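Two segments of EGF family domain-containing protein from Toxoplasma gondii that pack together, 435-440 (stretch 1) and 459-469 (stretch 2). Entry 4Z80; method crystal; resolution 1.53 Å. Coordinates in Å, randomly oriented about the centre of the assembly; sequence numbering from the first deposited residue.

Stretch 1, residues 435-440: ECLIHS
Stretch 2 (459-469) DPDSIAVLPED

The extended strand Cys436 to Ser440 meets stretch 2 through a single beta bridge, Leu437 with Val465 (CA to CA 4.7 Å), and the contact buries 403 Å² in all. The chains run roughly the same way here: Cys436 CA lies 5.0 Å from Ala464 CA, so the register rises together, and Leu437 bonds to the residues before and after Val465.

Stretch 2 enters as loop. Pro460 (phi/psi -73/170), its ring C-gamma endo and its CA-to-CB bond toward stretch 1, offers an apolar surface to Leu437: Pro460 CB lies 3.5 Å from Leu437 CD1. Asp461 then shapes the turn. In the t rotamer, its OD1 accepts from Ile463 N at 3.0 Å, while Asp461 O accepts from Ala464 N, also at 3.0 Å. Ser462 to Ala464 form a 3-10 segment (phi near -60 to -75, psi near -20), closed by Val465 N to Ser462 O at 3.1 Å.

Leu437 N donates to Ala464 O at 2.9 Å and 157°. The small Ala464 CB, its bond from CA sideways, packs 3.8 Å from Leu437 CD1. Leu437, m at chi1 and t at chi2, thus reaches both Pro460 and Ala464 with one methyl, and it is buried.

Val465 returns to extended geometry (-92/129), its CA 3.2 Å from Leu437 O in a CA-H...O contact. Branched, it places CG2 4.3 Å from Leu437 CB and CG1 4.3 Å from His439 CB. Leu466 N donates to Leu437 O at 3.1 Å and 161°. Further along, a water accepts from His439 N (2.9 Å) and donates to Leu466 O (2.8 Å). Apolar Leu466, m then t, suits its place beside buried Cys436 (chi1 p), Leu466 CD1 lying 4.2 Å from Cys436 CB.

Past Pro467, whose CA-to-CB bond points away, extended Glu468 (t, t) lays its aliphatic CB 3.9 Å from CG2 of Ile438 (m, t), while OE1 is hydrogen-bonded elsewhere in the structure.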

ATOM      1  N   GLU A 435      28.417   2.382   0.452  1.00 13.00           N
ATOM      2  CA  GLU A 435      29.019   2.295   1.783  1.00 14.39           C
ATOM      3  C   GLU A 435      29.330   3.671   2.362  1.00 14.26           C
ATOM      4  O   GLU A 435      29.636   3.791   3.542  1.00 14.96           O
ATOM      5  CB  GLU A 435      30.308   1.480   1.740  1.00 14.44           C
ATOM      6  CG  GLU A 435      30.140   0.084   1.183  1.00 17.32           C
ATOM      7  CD  GLU A 435      31.469  -0.563   0.832  1.00 20.60           C
ATOM      8  OE1 GLU A 435      32.526   0.077   1.025  1.00 19.56           O
ATOM      9  OE2 GLU A 435      31.455  -1.713   0.341  1.00 24.81           O
ATOM     10  N   CYS A 436      29.301   4.691   1.515  1.00 14.48           N
ATOM     11  CA  CYS A 436      29.613   6.048   1.933  1.00 14.31           C
ATOM     12  C   CYS A 436      29.117   7.053   0.910  1.00 16.15           C
ATOM     13  O   CYS A 436      28.635   6.684  -0.160  1.00 15.03           O
ATOM     14  CB  CYS A 436      31.123   6.224   2.147  1.00 17.84           C
ATOM     15  SG  CYS A 436      32.169   5.756   0.713  1.00 19.95           S
ATOM     16  N   LEU A 437      29.229   8.329   1.260  1.00 14.84           N
ATOM     17  CA  LEU A 437      28.822   9.421   0.393  1.00 13.56           C
ATOM     18  C   LEU A 437      29.940  10.447   0.272  1.00 17.03           C
ATOM     19  O   LEU A 437      30.704  10.667   1.215  1.00 16.26           O
ATOM     20  CB  LEU A 437      27.549  10.085   0.926  1.00 14.91           C
ATOM     21  CG  LEU A 437      26.313   9.190   0.972  1.00 16.59           C
ATOM     22  CD1 LEU A 437      25.237   9.817   1.847  1.00 15.27           C
ATOM     23  CD2 LEU A 437      25.786   8.943  -0.430  1.00 15.25           C
ATOM     24  N   ILE A 438      30.033  11.062  -0.900  1.00 15.12           N
ATOM     25  CA  ILE A 438      30.988  12.129  -1.165  1.00 15.34           C
ATOM     26  C   ILE A 438      30.222  13.426  -1.334  1.00 14.53           C
ATOM     27  O   ILE A 438      29.274  13.476  -2.106  1.00 14.92           O
ATOM     28  CB  ILE A 438      31.805  11.866  -2.451  1.00 17.01           C
ATOM     29  CG1 ILE A 438      32.563  10.545  -2.355  1.00 20.50           C
ATOM     30  CG2 ILE A 438      32.766  13.017  -2.741  1.00 19.62           C
ATOM     31  CD1 ILE A 438      33.079  10.054  -3.700  1.00 21.18           C
ATOM     32  N   HIS A 439      30.633  14.483  -0.641  1.00 15.33           N
ATOM     33  CA  HIS A 439      29.976  15.771  -0.798  1.00 16.05           C
ATOM     34  C   HIS A 439      30.340  16.429  -2.120  1.00 15.43           C
ATOM     35  O   HIS A 439      31.494  16.384  -2.555  1.00 20.10           O
ATOM     36  CB  HIS A 439      30.346  16.717   0.348  1.00 19.52           C
ATOM     37  CG  HIS A 439      29.606  18.017   0.307  1.00 24.49           C
ATOM     38  ND1 HIS A 439      30.114  19.145  -0.301  1.00 30.96           N
ATOM     39  CD2 HIS A 439      28.381  18.359   0.773  1.00 23.10           C
ATOM     40  CE1 HIS A 439      29.240  20.130  -0.195  1.00 28.70           C
ATOM     41  NE2 HIS A 439      28.181  19.680   0.457  1.00 29.45           N
ATOM     42  N   SER A 440      29.351  17.046  -2.753  1.00 15.37           N
ATOM     43  CA  SER A 440      29.583  17.850  -3.936  1.00 16.01           C
ATOM     44  C   SER A 440      28.529  18.928  -4.073  1.00 15.34           C
ATOM     45  O   SER A 440      27.350  18.695  -3.793  1.00 18.69           O
ATOM     46  CB  SER A 440      29.584  16.992  -5.196  1.00 19.72           C
ATOM     47  OG  SER A 440      29.567  17.824  -6.348  1.00 19.58           O
ATOM     48  N   ASP A 459      19.999  16.648   3.702  1.00 13.30           N
ATOM     49  CA  ASP A 459      21.291  16.024   3.939  1.00 13.14           C
ATOM     50  C   ASP A 459      21.163  14.608   4.466  1.00 14.33           C
ATOM     51  O   ASP A 459      20.225  14.296   5.194  1.00 14.27           O
ATOM     52  CB  ASP A 459      22.097  16.838   4.943  1.00 15.54           C
ATOM     53  CG  ASP A 459      22.341  18.243   4.479  1.00 17.26           C
ATOM     54  OD1 ASP A 459      22.894  18.414   3.374  1.00 16.17           O
ATOM     55  OD2 ASP A 459      21.981  19.181   5.225  1.00 19.15           O
ATOM     56  N   PRO A 460      22.127  13.749   4.122  1.00 13.88           N
ATOM     57  CA  PRO A 460      22.265  12.492   4.851  1.00 12.59           C
ATOM     58  C   PRO A 460      22.834  12.770   6.230  1.00 16.37           C
ATOM     59  O   PRO A 460      23.275  13.889   6.486  1.00 15.06           O
ATOM     60  CB  PRO A 460      23.258  11.708   4.006  1.00 15.59           C
ATOM     61  CG  PRO A 460      24.147  12.781   3.447  1.00 14.09           C
ATOM     62  CD  PRO A 460      23.245  13.962   3.186  1.00 15.07           C
ATOM     63  N   ASP A 461      22.830  11.775   7.102  1.00 15.88           N
ATOM     64  CA  ASP A 461      23.613  11.857   8.331  1.00 15.31           C
ATOM     65  C   ASP A 461      25.087  12.029   7.957  1.00 17.29           C
ATOM     66  O   ASP A 461      25.605  11.307   7.103  1.00 15.48           O
ATOM     67  CB  ASP A 461      23.391  10.607   9.187  1.00 15.30           C
ATOM     68  CG  ASP A 461      23.922  10.757  10.602  1.00 20.23           C
ATOM     69  OD1 ASP A 461      25.104  11.115  10.772  1.00 16.35           O
ATOM     70  OD2 ASP A 461      23.142  10.504  11.544  1.00 29.69           O
ATOM     71  N   SER A 462      25.763  12.992   8.579  1.00 13.88           N
ATOM     72  CA  SER A 462      27.155  13.283   8.244  1.00 13.88           C
ATOM     73  C   SER A 462      28.102  12.099   8.509  1.00 15.66           C
ATOM     74  O   SER A 462      29.211  12.071   7.975  1.00 15.66           O
ATOM     75  CB  SER A 462      27.638  14.521   9.014  1.00 15.91           C
ATOM     76  OG  SER A 462      27.555  14.330  10.411  1.00 17.06           O
ATOM     77  N   ILE A 463      27.668  11.126   9.308  1.00 14.95           N
ATOM     78  CA  ILE A 463      28.456   9.911   9.519  1.00 15.52           C
ATOM     79  C   ILE A 463      28.765   9.198   8.197  1.00 16.91           C
ATOM     80  O   ILE A 463      29.780   8.507   8.072  1.00 18.60           O
ATOM     81  CB  ILE A 463      27.728   8.936  10.467  1.00 14.82           C
ATOM     82  CG1 ILE A 463      28.649   7.794  10.923  1.00 20.37           C
ATOM     83  CG2 ILE A 463      26.491   8.338   9.814  1.00 18.08           C
ATOM     84  CD1 ILE A 463      29.916   8.244  11.629  1.00 20.87           C
ATOM     85  N   ALA A 464      27.901   9.393   7.209  1.00 15.86           N
ATOM     86  CA  ALA A 464      28.058   8.741   5.899  1.00 17.93           C
ATOM     87  C   ALA A 464      29.142   9.351   5.020  1.00 20.04           C
ATOM     88  O   ALA A 464      29.653   8.692   4.115  1.00 16.92           O
ATOM     89  CB  ALA A 464      26.749   8.781   5.157  1.00 16.22           C
ATOM     90  N   VAL A 465      29.487  10.610   5.275  1.00 15.05           N
ATOM     91  CA  VAL A 465      30.283  11.391   4.347  1.00 16.13           C
ATOM     92  C   VAL A 465      31.775  11.280   4.659  1.00 23.04           C
ATOM     93  O   VAL A 465      32.201  11.448   5.804  1.00 20.40           O
ATOM     94  CB  VAL A 465      29.820  12.865   4.362  1.00 18.63           C
ATOM     95  CG1 VAL A 465      30.663  13.712   3.435  1.00 20.51           C
ATOM     96  CG2 VAL A 465      28.357  12.963   3.950  1.00 21.09           C
ATOM     97  N   LEU A 466      32.553  10.955   3.631  1.00 17.87           N
ATOM     98  CA  LEU A 466      34.011  10.887   3.730  1.00 17.27           C
ATOM     99  C   LEU A 466      34.630  11.702   2.605  1.00 20.10           C
ATOM    100  O   LEU A 466      34.015  11.889   1.556  1.00 18.74           O
ATOM    101  CB  LEU A 466      34.511   9.440   3.657  1.00 18.22           C
ATOM    102  CG  LEU A 466      34.183   8.527   4.829  1.00 18.49           C
ATOM    103  CD1 LEU A 466      34.551   7.085   4.497  1.00 23.20           C
ATOM    104  CD2 LEU A 466      34.901   8.983   6.089  1.00 24.93           C
ATOM    105  N   PRO A 467      35.863  12.192   2.814  1.00 18.92           N
ATOM    106  CA  PRO A 467      36.569  12.864   1.719  1.00 21.24           C
ATOM    107  C   PRO A 467      36.803  11.910   0.552  1.00 18.88           C
ATOM    108  O   PRO A 467      36.998  10.709   0.774  1.00 20.44           O
ATOM    109  CB  PRO A 467      37.894  13.299   2.358  1.00 23.57           C
ATOM    110  CG  PRO A 467      38.052  12.432   3.566  1.00 27.10           C
ATOM    111  CD  PRO A 467      36.671  12.117   4.041  1.00 22.73           C
ATOM    112  N   GLU A 468      36.781  12.438  -0.666  1.00 21.85           N
ATOM    113  CA  GLU A 468      36.971  11.612  -1.846  1.00 22.76           C
ATOM    114  C   GLU A 468      38.412  11.138  -1.954  1.00 22.33           C
ATOM    115  O   GLU A 468      39.350  11.894  -1.692  1.00 25.37           O
ATOM    116  CB  GLU A 468      36.577  12.368  -3.124  1.00 23.28           C
ATOM    117  CG  GLU A 468      36.848  11.563  -4.401  1.00 24.16           C
ATOM    118  CD  GLU A 468      36.294  12.206  -5.663  1.00 27.88           C
ATOM    119  OE1 GLU A 468      35.776  13.339  -5.592  1.00 29.24           O
ATOM    120  OE2 GLU A 468      36.384  11.567  -6.735  1.00 33.60           O
ATOM    121  N   ASP A 469      38.576   9.870  -2.308  1.00 22.94           N
ATOM    122  CA  ASP A 469      39.865   9.364  -2.755  1.00 24.95           C
ATOM    123  C   ASP A 469      40.094   9.859  -4.178  1.00 29.80           C
ATOM    124  O   ASP A 469      39.547   9.303  -5.124  1.00 32.45           O
ATOM    125  CB  ASP A 469      39.901   7.836  -2.692  1.00 28.77           C
ATOM    126  CG  ASP A 469      41.264   7.264  -3.050  1.00 29.41           C
ATOM    127  OD1 ASP A 469      42.141   8.027  -3.511  1.00 34.90           O
ATOM    128  OD2 ASP A 469      41.459   6.046  -2.863  1.00 31.70           O
TER
HETATM  129  O   HOH W   1      33.181  14.410   0.785  1.00 17.85           O